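Local structure of guanine nucleotide exchange protein (Legionella pneumophila, 1XSZ) at residues N269-Q274 with T303-D308; K21-I26 with T327-V332; K244-Q249 with T263-D268. The protein probably acts as a guanine nucleotide exchange factor for ADP-ribosylation factor (Arf) GTPases, with a Sec7 domain and a C-terminal domain that caps its active site. All blocks are in the same frame, centred on the assembly; numbering follows the deposited sequence. Where two conformers were deposited one is given.

Contact 1 of 3, residues N269-Q274 with T303-D308; sequences NKTSAQ and TKESID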
# COMPACT_ATOMS: atom_id res chain seq x y z
N ASN A 269 -6.58 11.50 -21.88
CA ASN A 269 -5.73 11.53 -23.07
C ASN A 269 -5.37 12.91 -23.59
O ASN A 269 -4.48 13.05 -24.42
CB ASN A 269 -6.40 10.73 -24.20
CG ASN A 269 -6.53 9.26 -23.87
OD1 ASN A 269 -5.53 8.58 -23.59
ND2 ASN A 269 -7.75 8.75 -23.90
N LYS A 270 -6.05 13.94 -23.09
CA LYS A 270 -5.78 15.30 -23.54
C LYS A 270 -5.00 16.16 -22.55
O LYS A 270 -4.15 16.96 -22.95
CB LYS A 270 -7.09 16.00 -23.90
CG LYS A 270 -7.85 15.33 -25.04
CD LYS A 270 -7.01 15.29 -26.31
CE LYS A 270 -7.69 14.46 -27.39
NZ LYS A 270 -7.87 13.04 -26.96
N THR A 271 -5.28 15.99 -21.26
CA THR A 271 -4.61 16.76 -20.23
C THR A 271 -3.54 15.96 -19.50
O THR A 271 -2.70 16.53 -18.80
CB THR A 271 -5.62 17.27 -19.18
OG1 THR A 271 -6.20 16.15 -18.51
CG2 THR A 271 -6.72 18.08 -19.85
N SER A 272 -3.57 14.64 -19.67
CA SER A 272 -2.62 13.74 -19.03
C SER A 272 -2.89 13.60 -17.53
O SER A 272 -2.12 12.96 -16.81
CB SER A 272 -1.18 14.22 -19.26
OG SER A 272 -0.83 14.13 -20.63
N ALA A 273 -3.98 14.20 -17.06
CA ALA A 273 -4.34 14.10 -15.65
C ALA A 273 -4.55 12.62 -15.37
O ALA A 273 -5.02 11.88 -16.23
CB ALA A 273 -5.63 14.87 -15.39
N GLN A 274 -4.19 12.19 -14.17
CA GLN A 274 -4.35 10.79 -13.79
C GLN A 274 -4.85 10.62 -12.37
O GLN A 274 -4.66 11.49 -11.52
CB GLN A 274 -3.02 10.04 -13.95
CG GLN A 274 -2.68 9.67 -15.38
CD GLN A 274 -1.43 8.81 -15.48
OE1 GLN A 274 -1.11 8.29 -16.55
NE2 GLN A 274 -0.72 8.66 -14.37
N THR A 303 0.80 14.46 -12.17
CA THR A 303 0.60 15.36 -13.30
C THR A 303 -0.46 16.41 -13.02
O THR A 303 -1.38 16.19 -12.22
CB THR A 303 0.20 14.60 -14.58
OG1 THR A 303 -1.02 13.89 -14.36
CG2 THR A 303 1.29 13.62 -14.99
N LYS A 304 -0.35 17.56 -13.67
CA LYS A 304 -1.30 18.65 -13.48
C LYS A 304 -2.73 18.24 -13.79
O LYS A 304 -2.98 17.40 -14.66
CB LYS A 304 -0.91 19.85 -14.36
CG LYS A 304 0.33 20.60 -13.90
CD LYS A 304 1.59 19.77 -14.04
CE LYS A 304 2.82 20.56 -13.62
NZ LYS A 304 4.07 19.77 -13.76
N GLU A 305 -3.67 18.84 -13.07
CA GLU A 305 -5.09 18.58 -13.22
C GLU A 305 -5.54 17.23 -12.66
O GLU A 305 -6.72 16.90 -12.70
CB GLU A 305 -5.51 18.70 -14.69
CG GLU A 305 -5.23 20.07 -15.29
CD GLU A 305 -5.94 20.29 -16.62
OE1 GLU A 305 -5.71 21.34 -17.24
OE2 GLU A 305 -6.72 19.41 -17.03
N SER A 306 -4.59 16.45 -12.14
CA SER A 306 -4.91 15.15 -11.56
C SER A 306 -5.81 15.32 -10.35
O SER A 306 -6.70 14.51 -10.11
CB SER A 306 -3.63 14.42 -11.14
OG SER A 306 -2.91 13.95 -12.27
N ILE A 307 -5.57 16.38 -9.57
CA ILE A 307 -6.37 16.62 -8.38
C ILE A 307 -7.84 16.80 -8.73
O ILE A 307 -8.71 16.28 -8.03
CB ILE A 307 -5.85 17.86 -7.61
CG1 ILE A 307 -6.60 18.01 -6.29
CG2 ILE A 307 -6.00 19.12 -8.46
CD1 ILE A 307 -5.98 19.01 -5.34
N ASP A 308 -8.14 17.51 -9.82
CA ASP A 308 -9.53 17.71 -10.21
C ASP A 308 -10.17 16.41 -10.68
O ASP A 308 -11.35 16.17 -10.43
CB ASP A 308 -9.62 18.78 -11.30
CG ASP A 308 -9.14 20.13 -10.82
OD1 ASP A 308 -9.60 20.57 -9.74
OD2 ASP A 308 -8.32 20.76 -11.52
O HOH W 1 -8.37 16.71 -17.10
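Ser306 OG is gripped from two directions. It accepts the backbone N-H of Gln274 in an almost straight bond, N to OG 2.9 Å with an angle of 174° at the hydrogen, and donates to the carbonyl of Thr303, Ser306 OG to Thr303 O 2.7 Å. With chi1 at -72°, OG stands beside its own backbone N, anti to the carbonyl carbon, and from there meets both partners. Thr303 O therefore holds two donors, Ser306 N and Ser306 OG, which reach it from the same face of its plane. A second hydroxyl crosses in the other direction: Thr303 OG1 donates to Ser272 O at 2.8 Å, coming from above the carbonyl plane and 39° out of it. Between these bonds lies buried Ala273, its CB 3.5 Å from Glu305 O and 3.9 Å from Glu305 CB. Toward solvent, the side chains of Thr271 and Glu305 meet at about a right angle, Thr271 CG2 lying 3.1 Å from Glu305 OE2. A water joins their polar ends, 2.6 Å from Thr271 OG1 and donating to Glu305 OE2 at 3.2 Å. Thr271 OG1 also accepts from Ala273 N, an ST turn that braces the loop from within, while Asp268 OD1 takes the N-H groups of Lys270 and Thr271. In one of its two conformers Gln274 sends OE1 back to Thr267 OG1, and Ser306 also packs on Tyr330. The loop 269-273 joins the antiparallel neighbours 260-268 and 274-280 as the connection of a beta hairpin. Its partner, Thr303 to Ser306, is a type II beta turn, with Glu305 at positive phi in its third place and also the N-cap of helix 306-315: a hairpin loop held by hydroxyls against a helix-initiating turn in the capping domain.

Contact 2 of 3, residues K21-I26 with T327-V332; sequences KPKNGI and TYDYEV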
# COMPACT_ATOMS: atom_id res chain seq x y z
N LYS A 21 5.78 18.04 5.43
CA LYS A 21 5.56 17.63 4.05
C LYS A 21 6.74 16.76 3.65
O LYS A 21 7.82 17.25 3.34
CB LYS A 21 5.48 18.85 3.13
CG LYS A 21 5.12 18.49 1.69
CD LYS A 21 5.05 19.72 0.81
CE LYS A 21 4.71 19.35 -0.63
NZ LYS A 21 3.39 18.67 -0.74
N PRO A 22 6.54 15.43 3.67
CA PRO A 22 7.58 14.46 3.32
C PRO A 22 8.46 14.85 2.14
O PRO A 22 9.69 14.76 2.23
CB PRO A 22 6.78 13.19 3.07
CG PRO A 22 5.71 13.29 4.12
CD PRO A 22 5.27 14.74 4.00
N LYS A 23 7.85 15.30 1.05
CA LYS A 23 8.62 15.68 -0.13
C LYS A 23 9.68 16.74 0.17
O LYS A 23 10.78 16.70 -0.39
CB LYS A 23 7.70 16.19 -1.24
CG LYS A 23 8.46 16.60 -2.50
CD LYS A 23 7.55 17.16 -3.59
CE LYS A 23 6.62 16.11 -4.18
NZ LYS A 23 5.83 16.67 -5.31
N ASN A 24 9.37 17.68 1.06
CA ASN A 24 10.34 18.72 1.39
C ASN A 24 11.50 18.15 2.19
O ASN A 24 12.64 18.59 2.03
CB ASN A 24 9.68 19.86 2.16
CG ASN A 24 8.74 20.68 1.29
OD1 ASN A 24 8.95 20.81 0.09
ND2 ASN A 24 7.71 21.25 1.91
N GLY A 25 11.21 17.19 3.06
CA GLY A 25 12.26 16.57 3.85
C GLY A 25 13.19 15.76 2.96
O GLY A 25 14.42 15.82 3.09
N ILE A 26 12.60 15.01 2.04
CA ILE A 26 13.37 14.19 1.11
C ILE A 26 14.25 15.10 0.25
O ILE A 26 15.43 14.83 0.05
CB ILE A 26 12.43 13.36 0.20
CG1 ILE A 26 11.67 12.33 1.04
CG2 ILE A 26 13.23 12.68 -0.91
CD1 ILE A 26 12.56 11.28 1.70
N THR A 327 -1.24 13.50 -0.14
CA THR A 327 -0.48 12.53 -0.92
C THR A 327 0.92 13.12 -0.90
O THR A 327 1.14 14.21 -0.37
CB THR A 327 -0.95 12.42 -2.39
OG1 THR A 327 -0.72 13.66 -3.06
CG2 THR A 327 -2.42 12.04 -2.46
N TYR A 328 1.87 12.41 -1.49
CA TYR A 328 3.24 12.91 -1.52
C TYR A 328 3.33 14.25 -2.25
O TYR A 328 4.17 15.09 -1.92
CB TYR A 328 4.14 11.89 -2.22
CG TYR A 328 5.62 12.18 -2.12
CD1 TYR A 328 6.28 12.08 -0.90
CD2 TYR A 328 6.36 12.52 -3.25
CE1 TYR A 328 7.66 12.32 -0.80
CE2 TYR A 328 7.74 12.76 -3.16
CZ TYR A 328 8.38 12.65 -1.93
OH TYR A 328 9.74 12.86 -1.83
N ASP A 329 2.43 14.47 -3.21
CA ASP A 329 2.45 15.69 -4.00
C ASP A 329 1.44 16.77 -3.61
O ASP A 329 1.67 17.95 -3.86
CB ASP A 329 2.23 15.35 -5.47
CG ASP A 329 3.18 14.29 -5.97
OD1 ASP A 329 4.41 14.54 -5.96
OD2 ASP A 329 2.71 13.21 -6.38
N TYR A 330 0.32 16.37 -3.00
CA TYR A 330 -0.71 17.34 -2.65
C TYR A 330 -1.06 17.42 -1.18
O TYR A 330 -1.26 16.40 -0.52
CB TYR A 330 -1.98 17.03 -3.44
CG TYR A 330 -1.75 16.86 -4.93
CD1 TYR A 330 -1.41 17.95 -5.73
CD2 TYR A 330 -1.84 15.60 -5.52
CE1 TYR A 330 -1.17 17.79 -7.09
CE2 TYR A 330 -1.60 15.43 -6.88
CZ TYR A 330 -1.27 16.53 -7.66
OH TYR A 330 -1.02 16.36 -9.00
N GLU A 331 -1.16 18.65 -0.67
CA GLU A 331 -1.51 18.89 0.73
C GLU A 331 -2.98 18.51 0.90
O GLU A 331 -3.77 18.61 -0.04
CB GLU A 331 -1.30 20.36 1.09
CG GLU A 331 0.04 20.91 0.62
CD GLU A 331 0.28 22.34 1.08
OE1 GLU A 331 -0.67 23.15 1.02
OE2 GLU A 331 1.42 22.65 1.48
N VAL A 332 -3.35 18.10 2.11
CA VAL A 332 -4.72 17.68 2.36
C VAL A 332 -5.72 18.80 2.07
O VAL A 332 -6.82 18.56 1.58
CB VAL A 332 -4.88 17.15 3.81
CG1 VAL A 332 -4.85 18.30 4.82
CG2 VAL A 332 -6.17 16.35 3.94
O HOH W 2 1.76 16.98 0.52
O HOH W 3 5.02 15.19 0.64
O HOH W 4 4.33 18.87 -4.41
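Lys23 lays its side chain across Tyr328 and ends on Asp329. Its CB sits over one face of the Tyr328 ring, displaced toward the rim, in a CH-pi contact 3.9 Å from the ring centroid. CG continues past the CE2 and CZ side of the ring. The chain then bends at chi3 (-68°), which puts CE 3.7 Å from Tyr328 CD2 and brings it close to Tyr328 O as well. At the tip NZ makes a salt bridge with Asp329, 2.6 Å to OD1, which accepts with its anti lone pair, the one pointing away from the other carboxylate oxygen. A water accepts from the same NZ and donates to Asp329 O, so the ammonium has both a charged and a bridged hold on one residue. Another water links Lys23 N to Tyr328 O. Round the ring, Ile26 CG1 lies at the edge, near the ring plane, and Ile26 CB is 3.4 Å from Tyr328 OH; Pro22 CB approaches Tyr328 CE1 to 4.1 Å. Lys21 reaches the chain less directly: its NZ gives a hydrogen bond of 2.7 Å to a water that donates to Thr327 O, and Glu331 OE2, 5.0 Å from this NZ, may add a weak attraction. Thr327 OG1 accepts from Tyr330 N in an ST motif that shapes the loop, and Tyr330 OH binds Gly301 O. Ile26 also packs on Ile44 and Phe48. The result is a surface junction between domains, in which the first turn of helix 22-35 in the Sec7 domain meets the capping-domain loop before helix 332-351.

Contact 3 of 3, residues K244-Q249 with T263-D268; sequences KTTVDQ and TITLTD
Thr263 pairs with Asp248 at one end of an antiparallel ladder whose strands run at 160° to each other. Its carbonyl accepts Asp248 N at 2.8 Å, and its own N-H returns a bond to Asp248 O. A water donates to Thr263 O and to Asp248 OD1 (3.0 Å) and accepts from Thr265 OG1 (2.6 Å), stitching both strands on one face; Thr263 OG1 itself is engaged by Tyr260. Ile264 turns to the other face, beside Val247 in a non-hydrogen-bonded pair, its CG1 4.1 Å from Val247 CG2. Its CG2 also approaches Thr245 CB. Thr265 and Thr246 form the next hydrogen-bonded pair: Thr265 N donates to Thr246 O at 2.9 Å, and the side chains lie alongside, Thr246 OG1 3.6 Å from Thr265 CB. Leu266 lies alongside Thr245, Leu266 CG 3.9 Å from Thr245 CG2, next to Ile232. Thr267 closes the register on Lys244, with bonds in both directions between their backbones. Lys244 CG stands between its own backbone N and carbonyl carbon (chi1 63°), and the chain extends beyond it side by side with Thr267, bringing CE 3.5 Å from Thr267 CB. The two faces thus differ chemically. Ile264, Leu266, Val247 and Thr245 form the more apolar one, where Ile264 and Thr245 pack on helix 216-224 within the capping domain. The threonines of 263-268 with Lys244, Thr246 and Asp248 form a polar, partly hydrated face, and at one end Asp248 and Thr263 meet Gln107 of helix 106-123, so this face touches the Sec7 domain.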
# COMPACT_ATOMS: atom_id res chain seq x y z
N LYS A 244 -9.23 7.47 -20.39
CA LYS A 244 -8.98 6.07 -20.68
C LYS A 244 -8.70 5.36 -19.37
O LYS A 244 -8.31 6.00 -18.39
CB LYS A 244 -7.78 5.92 -21.62
CG LYS A 244 -6.47 6.41 -21.04
CD LYS A 244 -5.29 6.07 -21.94
CE LYS A 244 -3.98 6.49 -21.30
NZ LYS A 244 -2.81 6.11 -22.13
N THR A 245 -8.89 4.05 -19.35
CA THR A 245 -8.66 3.28 -18.14
C THR A 245 -7.98 1.95 -18.38
O THR A 245 -8.09 1.35 -19.45
CB THR A 245 -9.98 2.98 -17.40
OG1 THR A 245 -10.88 2.31 -18.30
CG2 THR A 245 -10.62 4.26 -16.90
N THR A 246 -7.26 1.50 -17.35
CA THR A 246 -6.58 0.22 -17.35
C THR A 246 -6.91 -0.32 -15.97
O THR A 246 -7.05 0.45 -15.02
CB THR A 246 -5.05 0.34 -17.51
OG1 THR A 246 -4.51 1.16 -16.47
CG2 THR A 246 -4.70 0.94 -18.86
N VAL A 247 -7.08 -1.64 -15.87
CA VAL A 247 -7.41 -2.25 -14.59
C VAL A 247 -6.37 -3.28 -14.18
O VAL A 247 -6.04 -4.19 -14.94
CB VAL A 247 -8.78 -2.95 -14.65
CG1 VAL A 247 -9.07 -3.64 -13.31
CG2 VAL A 247 -9.87 -1.94 -14.98
N ASP A 248 -5.85 -3.11 -12.97
CA ASP A 248 -4.87 -4.04 -12.41
C ASP A 248 -5.65 -5.05 -11.59
O ASP A 248 -6.20 -4.71 -10.54
CB ASP A 248 -3.89 -3.31 -11.48
CG ASP A 248 -2.64 -2.85 -12.20
OD1 ASP A 248 -2.76 -2.12 -13.21
OD2 ASP A 248 -1.54 -3.20 -11.74
N GLN A 249 -5.71 -6.29 -12.06
CA GLN A 249 -6.42 -7.32 -11.34
C GLN A 249 -5.66 -7.65 -10.06
O GLN A 249 -4.44 -7.55 -10.01
CB GLN A 249 -6.58 -8.58 -12.20
CG GLN A 249 -7.45 -8.38 -13.43
CD GLN A 249 -8.84 -7.89 -13.10
OE1 GLN A 249 -9.49 -8.39 -12.18
NE2 GLN A 249 -9.32 -6.90 -13.85
N THR A 263 -7.19 -2.20 -8.86
CA THR A 263 -7.00 -0.76 -8.99
C THR A 263 -7.27 -0.33 -10.43
O THR A 263 -6.76 -0.95 -11.37
CB THR A 263 -5.57 -0.34 -8.63
OG1 THR A 263 -5.30 -0.69 -7.27
CG2 THR A 263 -5.38 1.16 -8.81
N ILE A 264 -8.07 0.71 -10.59
CA ILE A 264 -8.38 1.24 -11.90
C ILE A 264 -7.59 2.53 -12.05
O ILE A 264 -7.60 3.37 -11.15
CB ILE A 264 -9.88 1.59 -12.03
CG1 ILE A 264 -10.73 0.35 -11.73
CG2 ILE A 264 -10.18 2.13 -13.43
CD1 ILE A 264 -12.20 0.65 -11.54
N THR A 265 -6.87 2.67 -13.16
CA THR A 265 -6.11 3.88 -13.39
C THR A 265 -6.79 4.68 -14.50
O THR A 265 -6.99 4.19 -15.61
CB THR A 265 -4.65 3.58 -13.81
OG1 THR A 265 -4.00 2.87 -12.74
CG2 THR A 265 -3.89 4.87 -14.08
N LEU A 266 -7.16 5.91 -14.16
CA LEU A 266 -7.82 6.81 -15.11
C LEU A 266 -6.80 7.80 -15.65
O LEU A 266 -6.07 8.43 -14.89
CB LEU A 266 -8.95 7.59 -14.43
CG LEU A 266 -10.21 6.83 -14.01
CD1 LEU A 266 -9.89 5.80 -12.95
CD2 LEU A 266 -11.23 7.83 -13.50
N THR A 267 -6.76 7.95 -16.97
CA THR A 267 -5.84 8.88 -17.59
C THR A 267 -6.57 9.68 -18.66
O THR A 267 -7.19 9.11 -19.55
CB THR A 267 -4.65 8.15 -18.25
OG1 THR A 267 -4.00 7.32 -17.28
CG2 THR A 267 -3.65 9.16 -18.79
N ASP A 268 -6.50 11.00 -18.56
CA ASP A 268 -7.14 11.86 -19.55
C ASP A 268 -6.16 11.99 -20.71
O ASP A 268 -5.06 12.50 -20.55
CB ASP A 268 -7.43 13.24 -18.95
CG ASP A 268 -8.23 14.12 -19.89
OD1 ASP A 268 -7.74 14.41 -21.00
OD2 ASP A 268 -9.35 14.53 -19.51
O HOH W 5 -4.34 0.29 -12.39

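From the N terminus, the chain first passes residues 21-26 at the start of helix 22-35; contact 2 is completed only at 327-332, so it spans most of the chain and joins the Sec7 domain to the capping domain. Contacts 3 and 1 both fall within that span, one after the other. Contact 3 closes a short loop containing helix 252-258 and pairs the edge strand 243-248 with 260-268. Contact 1 begins directly after Asp268, tying the hairpin loop between strands 260-268 and 274-280 to the turn that starts helix 306-315. Contact 1 touches contact 3 through Asp268 and contact 2 through Tyr330, whereas contacts 2 and 3 stay about 11 Å apart at their nearest atoms.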